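Local coordinates for outer membrane protein TP0453 (Treponema pallidum, PDB 3K8G), which alters membrane permeability at acidic pH and might take part in ligand transport as an outer-membrane-associated lipoprotein, at residues L12-G16 and M133-L137; R36-H41 and A249-S253; S65-R69 and F122-E128; D89-S93 and Y103-T108. All coordinates share one frame; numbering follows the deposited sequence.

Contact 1. Residues L12-G16 and M133-L137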
loop_
_atom_site.group_PDB
_atom_site.type_symbol
_atom_site.label_atom_id
_atom_site.label_comp_id
_atom_site.label_asym_id
_atom_site.label_seq_id
_atom_site.Cartn_x
_atom_site.Cartn_y
_atom_site.Cartn_z
ATOM N N LEU A 12 2.057 6.647 9.061
ATOM C CA LEU A 12 2.201 5.202 9.388
ATOM C C LEU A 12 1.584 4.863 10.757
ATOM O O LEU A 12 1.032 3.792 10.921
ATOM C CB LEU A 12 3.674 4.747 9.312
ATOM C CG LEU A 12 4.201 4.797 7.841
ATOM C CD1 LEU A 12 5.721 4.624 7.767
ATOM C CD2 LEU A 12 3.472 3.800 6.936
ATOM N N GLY A 13 1.660 5.796 11.703
ATOM C CA GLY A 13 1.016 5.597 13.020
ATOM C C GLY A 13 -0.491 5.665 12.919
ATOM O O GLY A 13 -1.191 5.106 13.760
ATOM N N VAL A 14 -0.992 6.340 11.879
ATOM C CA VAL A 14 -2.449 6.444 11.669
ATOM C C VAL A 14 -3.053 5.198 11.014
ATOM O O VAL A 14 -4.118 4.724 11.429
ATOM C CB VAL A 14 -2.855 7.701 10.832
ATOM C CG1 VAL A 14 -4.404 7.726 10.594
ATOM C CG2 VAL A 14 -2.371 9.006 11.473
ATOM N N VAL A 15 -2.400 4.643 9.990
ATOM C CA VAL A 15 -2.928 3.404 9.381
ATOM C C VAL A 15 -2.833 2.215 10.372
ATOM O O VAL A 15 -3.616 1.272 10.298
ATOM C CB VAL A 15 -2.308 3.071 7.990
ATOM C CG1 VAL A 15 -2.574 4.265 7.016
ATOM C CG2 VAL A 15 -0.782 2.794 8.092
ATOM N N GLY A 16 -1.872 2.265 11.282
ATOM C CA GLY A 16 -1.854 1.344 12.417
ATOM C C GLY A 16 -0.770 0.302 12.396
ATOM O O GLY A 16 -0.259 -0.065 11.347
ATOM N N MET A 133 -9.652 4.707 13.758
ATOM C CA MET A 133 -8.519 5.191 12.938
ATOM C C MET A 133 -8.204 6.651 13.210
ATOM O O MET A 133 -7.028 7.009 13.419
ATOM C CB MET A 133 -8.791 5.019 11.472
ATOM C CG MET A 133 -7.616 5.480 10.606
ATOM S SD MET A 133 -7.864 4.922 8.912
ATOM C CE MET A 133 -6.359 5.674 8.143
ATOM N N LEU A 134 -9.246 7.486 13.234
ATOM C CA LEU A 134 -9.062 8.919 13.512
ATOM C C LEU A 134 -8.471 9.205 14.886
ATOM O O LEU A 134 -7.739 10.178 15.040
ATOM C CB LEU A 134 -10.359 9.725 13.294
ATOM C CG LEU A 134 -10.836 9.752 11.845
ATOM C CD1 LEU A 134 -12.152 10.518 11.734
ATOM C CD2 LEU A 134 -9.773 10.343 10.883
ATOM N N SER A 135 -8.756 8.357 15.881
ATOM C CA SER A 135 -8.167 8.544 17.221
ATOM C C SER A 135 -6.609 8.482 17.196
ATOM O O SER A 135 -5.929 9.012 18.102
ATOM C CB SER A 135 -8.683 7.512 18.214
ATOM O OG SER A 135 -8.097 6.244 17.964
ATOM N N ARG A 136 -6.069 7.837 16.161
ATOM C CA ARG A 136 -4.624 7.722 15.992
ATOM C C ARG A 136 -3.991 9.009 15.426
ATOM O O ARG A 136 -2.772 9.124 15.348
ATOM C CB ARG A 136 -4.254 6.461 15.198
ATOM C CG ARG A 136 -4.624 5.148 15.995
ATOM C CD ARG A 136 -3.942 3.859 15.414
ATOM N NE ARG A 136 -4.438 3.612 14.068
ATOM C CZ ARG A 136 -5.490 2.826 13.793
ATOM N NH1 ARG A 136 -6.115 2.204 14.798
ATOM N NH2 ARG A 136 -5.883 2.650 12.517
ATOM N N LEU A 137 -4.823 9.960 15.030
ATOM C CA LEU A 137 -4.347 11.335 14.768
ATOM C C LEU A 137 -3.834 12.001 16.026
ATOM O O LEU A 137 -2.949 12.883 15.940
ATOM C CB LEU A 137 -5.454 12.206 14.122
ATOM C CG LEU A 137 -5.931 11.786 12.716
ATOM C CD1 LEU A 137 -7.187 12.575 12.349
ATOM C CD2 LEU A 137 -4.852 11.973 11.647
#
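The last turn of helix 11-15 comes up against residues 133-137, at the end of the helix that starts at 130, with the CA atoms of Val14 and Arg136 5.0 Å apart. Two short helices, thought to be amphipathic, meet here beside the beta-half-barrel: Met133 also touches strand 117-123, while Val14, Val15 and Leu137 all reach Phe71 of strand 67-74. Val14 carries the apolar part, and its beta-branch lets it serve two neighbours. With CG1 anti to the backbone N (chi1 178°), that methyl meets Met133 CE at 3.7 Å, while CG2 turns to Leu137 CD2 at 3.9 Å. The Met133 side chain is fully extended and crosses Val14 at about a right angle, an unbranched reach that brings its methyl near Val15 CG1 as well. Arg136 supplies the polar part. Its CD lies against Gly13 O, and the bend at chi3 (-64°) then turns NE and the guanidinium toward Val14 O, at a helix end where carbonyl oxygens lack the next turn's N-H groups. One guanidinium face lies over the CA of Gly16, whose positive phi suits glycine. NH2 also forms a salt bridge with Glu128, which should hold the group in place. Side-on, Arg136 NE and NH2 each donate to the single oxygen Val14 O at 2.9 Å, both from the same face of its carbonyl plane.

Contact 2. Residues R36-H41 and A249-S253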
loop_
_atom_site.group_PDB
_atom_site.type_symbol
_atom_site.label_atom_id
_atom_site.label_comp_id
_atom_site.label_asym_id
_atom_site.label_seq_id
_atom_site.Cartn_x
_atom_site.Cartn_y
_atom_site.Cartn_z
ATOM N N ARG A 36 -5.518 1.372 -11.709
ATOM C CA ARG A 36 -5.837 -0.045 -11.915
ATOM C C ARG A 36 -6.185 -0.764 -10.616
ATOM O O ARG A 36 -7.114 -1.579 -10.574
ATOM C CB ARG A 36 -4.670 -0.782 -12.566
ATOM C CG ARG A 36 -4.417 -0.421 -14.000
ATOM C CD ARG A 36 -3.211 -1.205 -14.533
ATOM N NE ARG A 36 -3.059 -1.007 -15.976
ATOM C CZ ARG A 36 -3.634 -1.765 -16.908
ATOM N NH1 ARG A 36 -4.398 -2.796 -16.564
ATOM N NH2 ARG A 36 -3.434 -1.490 -18.193
ATOM N N ILE A 37 -5.429 -0.492 -9.559
ATOM C CA ILE A 37 -5.753 -1.104 -8.269
ATOM C C ILE A 37 -7.141 -0.682 -7.814
ATOM O O ILE A 37 -7.951 -1.524 -7.430
ATOM C CB ILE A 37 -4.711 -0.763 -7.196
ATOM C CG1 ILE A 37 -3.364 -1.366 -7.575
ATOM C CG2 ILE A 37 -5.171 -1.283 -5.799
ATOM C CD1 ILE A 37 -2.209 -0.781 -6.807
ATOM N N ILE A 38 -7.428 0.615 -7.899
ATOM C CA ILE A 38 -8.742 1.116 -7.490
ATOM C C ILE A 38 -9.863 0.439 -8.277
ATOM O O ILE A 38 -10.835 -0.050 -7.684
ATOM C CB ILE A 38 -8.823 2.640 -7.615
ATOM C CG1 ILE A 38 -7.982 3.293 -6.516
ATOM C CG2 ILE A 38 -10.308 3.140 -7.632
ATOM C CD1 ILE A 38 -7.849 4.783 -6.691
ATOM N N GLU A 39 -9.699 0.388 -9.605
ATOM C CA GLU A 39 -10.636 -0.284 -10.500
ATOM C C GLU A 39 -10.950 -1.719 -10.106
ATOM O O GLU A 39 -12.108 -2.126 -10.167
ATOM C CB GLU A 39 -10.099 -0.302 -11.935
ATOM C CG GLU A 39 -10.111 1.023 -12.628
ATOM C CD GLU A 39 -9.581 0.904 -14.030
ATOM O OE1 GLU A 39 -10.213 0.169 -14.818
ATOM O OE2 GLU A 39 -8.536 1.523 -14.333
ATOM N N ASN A 40 -9.914 -2.479 -9.735
ATOM C CA ASN A 40 -10.067 -3.870 -9.302
ATOM C C ASN A 40 -10.962 -4.026 -8.057
ATOM O O ASN A 40 -11.458 -5.125 -7.789
ATOM C CB ASN A 40 -8.698 -4.490 -8.992
ATOM C CG ASN A 40 -7.813 -4.689 -10.238
ATOM O OD1 ASN A 40 -8.274 -4.625 -11.380
ATOM N ND2 ASN A 40 -6.528 -4.967 -10.000
ATOM N N HIS A 41 -11.165 -2.938 -7.308
ATOM C CA HIS A 41 -11.910 -2.996 -6.037
ATOM C C HIS A 41 -13.233 -2.219 -5.979
ATOM O O HIS A 41 -13.961 -2.317 -4.986
ATOM C CB HIS A 41 -11.021 -2.568 -4.861
ATOM C CG HIS A 41 -9.961 -3.564 -4.507
ATOM N ND1 HIS A 41 -8.644 -3.207 -4.312
ATOM C CD2 HIS A 41 -10.018 -4.904 -4.329
ATOM C CE1 HIS A 41 -7.939 -4.281 -4.011
ATOM N NE2 HIS A 41 -8.747 -5.326 -4.021
ATOM N N ALA A 249 -0.611 -4.502 -10.352
ATOM C CA ALA A 249 -1.906 -4.077 -9.805
ATOM C C ALA A 249 -2.756 -5.246 -9.298
ATOM O O ALA A 249 -3.370 -5.159 -8.217
ATOM C CB ALA A 249 -2.685 -3.256 -10.850
ATOM N N SER A 250 -2.779 -6.314 -10.095
ATOM C CA SER A 250 -3.453 -7.575 -9.778
ATOM C C SER A 250 -2.840 -8.267 -8.538
ATOM O O SER A 250 -3.562 -8.673 -7.630
ATOM C CB SER A 250 -3.388 -8.489 -11.009
ATOM O OG SER A 250 -3.718 -9.826 -10.680
ATOM N N VAL A 251 -1.514 -8.383 -8.508
ATOM C CA VAL A 251 -0.791 -8.895 -7.317
ATOM C C VAL A 251 -1.211 -8.158 -6.028
ATOM O O VAL A 251 -1.524 -8.777 -4.995
ATOM C CB VAL A 251 0.765 -8.837 -7.523
ATOM C CG1 VAL A 251 1.513 -9.070 -6.211
ATOM C CG2 VAL A 251 1.209 -9.861 -8.579
ATOM N N ILE A 252 -1.235 -6.832 -6.078
ATOM C CA ILE A 252 -1.647 -6.056 -4.912
ATOM C C ILE A 252 -3.141 -6.214 -4.548
ATOM O O ILE A 252 -3.506 -6.310 -3.367
ATOM C CB ILE A 252 -1.281 -4.562 -5.109
ATOM C CG1 ILE A 252 0.254 -4.428 -5.143
ATOM C CG2 ILE A 252 -1.923 -3.715 -4.029
ATOM C CD1 ILE A 252 0.779 -3.044 -5.474
ATOM N N SER A 253 -3.991 -6.220 -5.573
ATOM C CA SER A 253 -5.431 -6.369 -5.433
ATOM C C SER A 253 -5.770 -7.704 -4.813
ATOM O O SER A 253 -6.680 -7.796 -3.994
ATOM C CB SER A 253 -6.085 -6.313 -6.823
ATOM O OG SER A 253 -6.068 -4.994 -7.309
#
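Ile37 packs on Ala249 and Ile252 where helix 31-41 crosses helix 245-253, the local axes approaching to 9.0 Å at -48°. Its CG1 rests on Ala249 CB at 3.8 Å, and its CD1 meets Ile252 CD1 at 4.0 Å, the two isoleucines crossing at a slant. Alanine suits the near approach because its lone methyl lets the backbones come together, with 5.1 Å between the CA atoms of Ile37 and Ala249. Arg36 adds only its CB, packed on that same methyl, before its extended chain leads away. Both isoleucines also touch Phe25 of strand 21-26.

Hydrogen bonds gather at Ser253. Asn40 ND2 donates to Ser253 OG at 2.7 Å, nearly straight at 164° and with the oxygen in the amide plane. That hydroxyl donates to Ala249 O one turn back; lying anti to its own carbonyl carbon (chi1 -73°), it stands beside the backbone N and reaches the carbonyl from the face opposite Ser253 N. A small hydroxyl thus relays a bond from the other helix into its own. His41 NE2 gives a more bent bond to Ser253 O at 3.2 Å, the oxygen near the ring plane, while ND1 binds a methylpentanediol, probably from the crystallisation liquor.

With both isoleucines facing strand 21-26, the Asn40 amide toward solvent and Ser253 buried, this is a probably amphipathic helix pair, among those that move to open the hydrophobic cavity.

Contact 3. Residues S65-R69 and F122-E128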
loop_
_atom_site.group_PDB
_atom_site.type_symbol
_atom_site.label_atom_id
_atom_site.label_comp_id
_atom_site.label_asym_id
_atom_site.label_seq_id
_atom_site.Cartn_x
_atom_site.Cartn_y
_atom_site.Cartn_z
ATOM N N SER A 65 -8.798 -9.267 9.565
ATOM C CA SER A 65 -10.017 -8.453 9.430
ATOM C C SER A 65 -10.320 -8.045 7.971
ATOM O O SER A 65 -11.262 -7.282 7.718
ATOM C CB SER A 65 -9.897 -7.209 10.325
ATOM O OG SER A 65 -8.646 -6.534 10.084
ATOM N N LYS A 66 -9.514 -8.553 7.028
ATOM C CA LYS A 66 -9.690 -8.317 5.565
ATOM C C LYS A 66 -9.969 -6.872 5.210
ATOM O O LYS A 66 -11.070 -6.547 4.741
ATOM C CB LYS A 66 -10.832 -9.208 4.999
ATOM C CG LYS A 66 -10.602 -10.724 5.130
ATOM C CD LYS A 66 -11.938 -11.458 5.233
ATOM C CE LYS A 66 -11.754 -12.957 5.398
ATOM N NZ LYS A 66 -11.786 -13.658 4.084
ATOM N N GLU A 67 -8.986 -5.990 5.399
ATOM C CA GLU A 67 -9.244 -4.572 5.196
ATOM C C GLU A 67 -7.977 -3.882 4.789
ATOM O O GLU A 67 -6.892 -4.329 5.181
ATOM C CB GLU A 67 -9.723 -3.935 6.502
ATOM C CG GLU A 67 -8.766 -4.167 7.691
ATOM C CD GLU A 67 -9.151 -3.393 8.953
ATOM O OE1 GLU A 67 -9.567 -2.237 8.842
ATOM O OE2 GLU A 67 -9.115 -3.973 10.045
ATOM N N PHE A 68 -8.115 -2.787 4.048
ATOM C CA PHE A 68 -7.002 -1.869 3.815
ATOM C C PHE A 68 -7.330 -0.590 4.563
ATOM O O PHE A 68 -8.494 -0.162 4.589
ATOM C CB PHE A 68 -6.908 -1.503 2.324
ATOM C CG PHE A 68 -6.233 -2.533 1.462
ATOM C CD1 PHE A 68 -4.864 -2.442 1.194
ATOM C CD2 PHE A 68 -6.980 -3.519 0.807
ATOM C CE1 PHE A 68 -4.218 -3.360 0.328
ATOM C CE2 PHE A 68 -6.343 -4.448 -0.065
ATOM C CZ PHE A 68 -4.960 -4.369 -0.282
ATOM N N ARG A 69 -6.317 0.026 5.175
ATOM C CA ARG A 69 -6.483 1.339 5.771
ATOM C C ARG A 69 -5.504 2.221 5.080
ATOM O O ARG A 69 -4.333 1.852 4.984
ATOM C CB ARG A 69 -6.162 1.301 7.258
ATOM C CG ARG A 69 -7.023 0.251 8.037
ATOM C CD ARG A 69 -6.791 0.402 9.558
ATOM N NE ARG A 69 -7.241 -0.831 10.216
ATOM C CZ ARG A 69 -6.689 -1.344 11.303
ATOM N NH1 ARG A 69 -5.654 -0.733 11.901
ATOM N NH2 ARG A 69 -7.164 -2.475 11.794
ATOM N N PHE A 122 -11.222 0.391 3.619
ATOM C CA PHE A 122 -11.927 -0.406 2.625
ATOM C C PHE A 122 -11.890 -1.867 3.035
ATOM O O PHE A 122 -10.834 -2.383 3.411
ATOM C CB PHE A 122 -11.222 -0.274 1.262
ATOM C CG PHE A 122 -11.678 -1.291 0.271
ATOM C CD1 PHE A 122 -12.884 -1.109 -0.416
ATOM C CD2 PHE A 122 -10.950 -2.465 0.079
ATOM C CE1 PHE A 122 -13.353 -2.085 -1.324
ATOM C CE2 PHE A 122 -11.410 -3.442 -0.827
ATOM C CZ PHE A 122 -12.601 -3.255 -1.515
ATOM N N GLY A 123 -13.007 -2.570 2.936
ATOM C CA GLY A 123 -12.931 -4.031 3.039
ATOM C C GLY A 123 -14.160 -4.710 3.583
ATOM O O GLY A 123 -15.269 -4.284 3.311
ATOM N N SER A 124 -13.950 -5.768 4.347
ATOM C CA SER A 124 -15.040 -6.576 4.854
ATOM C C SER A 124 -15.845 -5.856 5.952
ATOM O O SER A 124 -15.476 -4.774 6.422
ATOM C CB SER A 124 -14.462 -7.852 5.435
ATOM O OG SER A 124 -13.946 -7.599 6.728
ATOM N N SER A 125 -16.915 -6.493 6.410
ATOM C CA SER A 125 -17.703 -5.935 7.523
ATOM C C SER A 125 -16.931 -5.853 8.871
ATOM O O SER A 125 -17.348 -5.151 9.779
ATOM C CB SER A 125 -19.014 -6.721 7.675
ATOM O OG SER A 125 -18.767 -7.962 8.315
ATOM N N LYS A 126 -15.788 -6.531 8.969
ATOM C CA LYS A 126 -14.923 -6.493 10.152
ATOM C C LYS A 126 -13.845 -5.382 10.071
ATOM O O LYS A 126 -13.002 -5.243 10.953
ATOM C CB LYS A 126 -14.224 -7.838 10.299
ATOM C CG LYS A 126 -15.127 -9.018 10.675
ATOM C CD LYS A 126 -15.257 -9.049 12.180
ATOM C CE LYS A 126 -15.662 -10.416 12.699
ATOM N NZ LYS A 126 -15.429 -10.435 14.164
ATOM N N ARG A 127 -13.904 -4.568 9.034
ATOM C CA ARG A 127 -12.962 -3.438 8.914
ATOM C C ARG A 127 -13.085 -2.444 10.087
ATOM O O ARG A 127 -14.149 -2.286 10.707
ATOM C CB ARG A 127 -13.167 -2.708 7.613
ATOM C CG ARG A 127 -14.446 -1.864 7.510
ATOM C CD ARG A 127 -14.562 -1.409 6.074
ATOM N NE ARG A 127 -15.720 -0.522 5.845
ATOM C CZ ARG A 127 -16.907 -0.914 5.410
ATOM N NH1 ARG A 127 -17.127 -2.200 5.120
ATOM N NH2 ARG A 127 -17.868 0.002 5.231
ATOM N N GLU A 128 -11.983 -1.759 10.356
ATOM C CA GLU A 128 -11.891 -0.895 11.534
ATOM C C GLU A 128 -12.912 0.225 11.416
ATOM O O GLU A 128 -13.190 0.731 10.301
ATOM C CB GLU A 128 -10.472 -0.302 11.615
ATOM C CG GLU A 128 -10.252 0.583 12.862
ATOM C CD GLU A 128 -8.812 0.947 13.058
ATOM O OE1 GLU A 128 -8.322 1.711 12.199
ATOM O OE2 GLU A 128 -8.198 0.468 14.050
HETATM O O HOH W 1 -10.634 -4.274 12.197
#
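Glu67 and Arg69 meet Glu128 in the tight, buried part of this contact, beside an antiparallel pairing of strands 67-74 and 117-123. Phe68 and Phe122 form the hydrogen-bonded pair: Phe68 N donates to Phe122 O at 2.8 Å, and their side chains run side by side, CD2 to CD2 at 4.2 Å. Gly123 faces Glu67 where a side chain would collide with the opposite backbone. Glu67 OE1 takes Glu128 N at 2.9 Å and, from the other face of its carboxylate plane, Arg69 NE at 3.0 Å; Arg69 NH2 reaches OE2. Across the guanidinium face the Glu128 carboxylate is stacked, planes 26° apart, so its salt bridge to Arg69 rests on charge alone; Glu128 has a second partner in Arg136.

The solvent side is looser. Lys66 and Lys126 send their ends away, and one water joins Glu67 OE2 to Lys126 O. Even so, Ser124 ties the turn: with OG between its backbone N and carbonyl carbon (chi1 80°), it donates to Ser65 O at 2.9 Å and accepts from Lys126 N, an ST turn.

Two carboxylates sharing one arginine, with a second arginine close by, imply a charge-balanced network in which both glutamates are probably ionised.

Contact 4. Residues D89-S93 and Y103-T108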
loop_
_atom_site.group_PDB
_atom_site.type_symbol
_atom_site.label_atom_id
_atom_site.label_comp_id
_atom_site.label_asym_id
_atom_site.label_seq_id
_atom_site.Cartn_x
_atom_site.Cartn_y
_atom_site.Cartn_z
ATOM N N ASP A 89 -24.868 8.082 -4.939
ATOM C CA ASP A 89 -23.817 7.110 -5.201
ATOM C C ASP A 89 -23.717 6.072 -4.091
ATOM O O ASP A 89 -22.847 5.197 -4.130
ATOM C CB ASP A 89 -22.476 7.805 -5.466
ATOM C CG ASP A 89 -22.360 8.311 -6.899
ATOM O OD1 ASP A 89 -22.977 7.688 -7.793
ATOM O OD2 ASP A 89 -21.665 9.330 -7.132
ATOM N N GLY A 90 -24.631 6.166 -3.123
ATOM C CA GLY A 90 -24.693 5.220 -2.012
ATOM C C GLY A 90 -23.825 5.600 -0.826
ATOM O O GLY A 90 -23.433 4.720 -0.043
ATOM N N TRP A 91 -23.516 6.894 -0.698
ATOM C CA TRP A 91 -22.730 7.447 0.412
ATOM C C TRP A 91 -23.630 8.033 1.488
ATOM O O TRP A 91 -24.464 8.884 1.190
ATOM C CB TRP A 91 -21.812 8.588 -0.051
ATOM C CG TRP A 91 -20.723 8.183 -0.911
ATOM C CD1 TRP A 91 -20.658 8.318 -2.278
ATOM C CD2 TRP A 91 -19.495 7.556 -0.505
ATOM N NE1 TRP A 91 -19.467 7.812 -2.738
ATOM C CE2 TRP A 91 -18.730 7.343 -1.678
ATOM C CE3 TRP A 91 -18.966 7.155 0.736
ATOM C CZ2 TRP A 91 -17.464 6.734 -1.653
ATOM C CZ3 TRP A 91 -17.689 6.563 0.766
ATOM C CH2 TRP A 91 -16.958 6.360 -0.423
ATOM N N ALA A 92 -23.443 7.602 2.732
ATOM C CA ALA A 92 -24.159 8.186 3.859
ATOM C C ALA A 92 -23.171 8.950 4.699
ATOM O O ALA A 92 -22.050 8.482 4.923
ATOM C CB ALA A 92 -24.833 7.117 4.679
ATOM N N SER A 93 -23.571 10.137 5.140
ATOM C CA SER A 93 -22.724 10.970 5.977
ATOM C C SER A 93 -23.193 10.955 7.433
ATOM O O SER A 93 -24.395 10.840 7.704
ATOM C CB SER A 93 -22.711 12.401 5.454
ATOM O OG SER A 93 -23.976 13.004 5.649
ATOM N N TYR A 103 -18.013 9.637 5.813
ATOM C CA TYR A 103 -18.830 9.084 4.733
ATOM C C TYR A 103 -18.703 7.555 4.688
ATOM O O TYR A 103 -17.586 6.993 4.743
ATOM C CB TYR A 103 -18.446 9.731 3.406
ATOM C CG TYR A 103 -18.516 11.259 3.446
ATOM C CD1 TYR A 103 -19.718 11.924 3.198
ATOM C CD2 TYR A 103 -17.388 12.026 3.747
ATOM C CE1 TYR A 103 -19.799 13.317 3.233
ATOM C CE2 TYR A 103 -17.453 13.429 3.783
ATOM C CZ TYR A 103 -18.666 14.057 3.519
ATOM O OH TYR A 103 -18.757 15.427 3.550
ATOM N N GLU A 104 -19.844 6.876 4.634
ATOM C CA GLU A 104 -19.870 5.415 4.670
ATOM C C GLU A 104 -20.584 4.863 3.476
ATOM O O GLU A 104 -21.607 5.419 3.045
ATOM C CB GLU A 104 -20.562 4.902 5.954
ATOM C CG GLU A 104 -19.919 5.441 7.260
ATOM C CD GLU A 104 -20.298 4.637 8.509
ATOM O OE1 GLU A 104 -21.494 4.307 8.684
ATOM O OE2 GLU A 104 -19.390 4.348 9.316
ATOM N N SER A 105 -20.058 3.764 2.951
ATOM C CA SER A 105 -20.735 2.974 1.920
ATOM C C SER A 105 -20.592 1.482 2.258
ATOM O O SER A 105 -19.951 1.130 3.254
ATOM C CB SER A 105 -20.167 3.289 0.526
ATOM O OG SER A 105 -18.773 2.974 0.421
ATOM N N GLU A 106 -21.160 0.605 1.437
ATOM C CA GLU A 106 -21.065 -0.845 1.688
ATOM C C GLU A 106 -19.666 -1.333 2.106
ATOM O O GLU A 106 -19.517 -2.059 3.097
ATOM C CB GLU A 106 -21.497 -1.645 0.453
ATOM C CG GLU A 106 -21.645 -3.144 0.720
ATOM C CD GLU A 106 -22.797 -3.479 1.678
ATOM O OE1 GLU A 106 -23.618 -2.584 1.998
ATOM O OE2 GLU A 106 -22.887 -4.652 2.102
ATOM N N HIS A 107 -18.665 -0.999 1.308
ATOM C CA HIS A 107 -17.313 -1.502 1.578
ATOM C C HIS A 107 -16.263 -0.428 1.896
ATOM O O HIS A 107 -15.132 -0.770 2.236
ATOM C CB HIS A 107 -16.832 -2.354 0.410
ATOM C CG HIS A 107 -17.568 -3.650 0.275
ATOM N ND1 HIS A 107 -17.547 -4.625 1.253
ATOM C CD2 HIS A 107 -18.351 -4.129 -0.720
ATOM C CE1 HIS A 107 -18.297 -5.644 0.870
ATOM N NE2 HIS A 107 -18.789 -5.372 -0.326
ATOM N N THR A 108 -16.625 0.849 1.744
ATOM C CA THR A 108 -15.669 1.948 1.879
ATOM C C THR A 108 -16.139 3.054 2.811
ATOM O O THR A 108 -17.270 3.539 2.689
ATOM C CB THR A 108 -15.300 2.539 0.503
ATOM O OG1 THR A 108 -14.970 1.477 -0.385
ATOM C CG2 THR A 108 -14.079 3.459 0.611
#
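Trp91 lays its indole against Ser105, whose CB stands over the six-membered ring, 4.3 Å from its centroid and 20° off the normal, a CH-pi contact. The same ring carries CE3 to Tyr103 CB at 3.7 Å, with the two side chains crossing at about a right angle, and CZ3 to Thr108 O. A broad, flat indole suits this place because it can cover three residues of the 103-108 segment at once. Its CG lies anti to the carbonyl carbon (chi1 -68°), which sends the ring across that segment. Phe85 meets Trp91 edge-to-face and stacks on Tyr103, so it contacts both aromatic rings.

The backbone here is a beta hairpin, strands 92-95 and 101-104. Ala92 and Glu104 are its hydrogen-bonded pair: Ala92 N donates to Glu104 O at 2.9 Å, and Glu104 N to Ala92 O at 2.7 Å. Next along, in the non-hydrogen-bonded pair, Ser93 CB packs on Tyr103 CE1 at 3.8 Å. Ala92 and Glu104 share the other face, an exposed one where a small residue and a charged one fit well.

Ser105 OG donates to Thr108 O at 2.8 Å, on a lone pair in the carbonyl plane, and that oxygen also accepts Ser105 N. This bond fixes the Ser105 rotamer, keeping OG as well as CB over the indole, consistent with mainly dispersive contacts round the ring, while the backbone bonds set the register.

How the contacts relate
Contact 1 is wholly buried, contacts 2 and 3 partly so, and contact 4 lies at the surface, its centre about 22 Å from the centre of the chain. Contacts 1 and 2 join helices thought to be amphipathic, on opposite sides of that centre; contacts 3 and 4 pair strands and their turns. Contact 3 links the others: it shares a salt-bridge network with contact 1, Phe122 packs on His41 of contact 2, and Gly123 N probably bonds His107 O of contact 4. Charge dominates where contacts 1 and 3 adjoin, serine and amide bonds join the helices of contact 2, and aromatic packing over a hairpin marks contact 4.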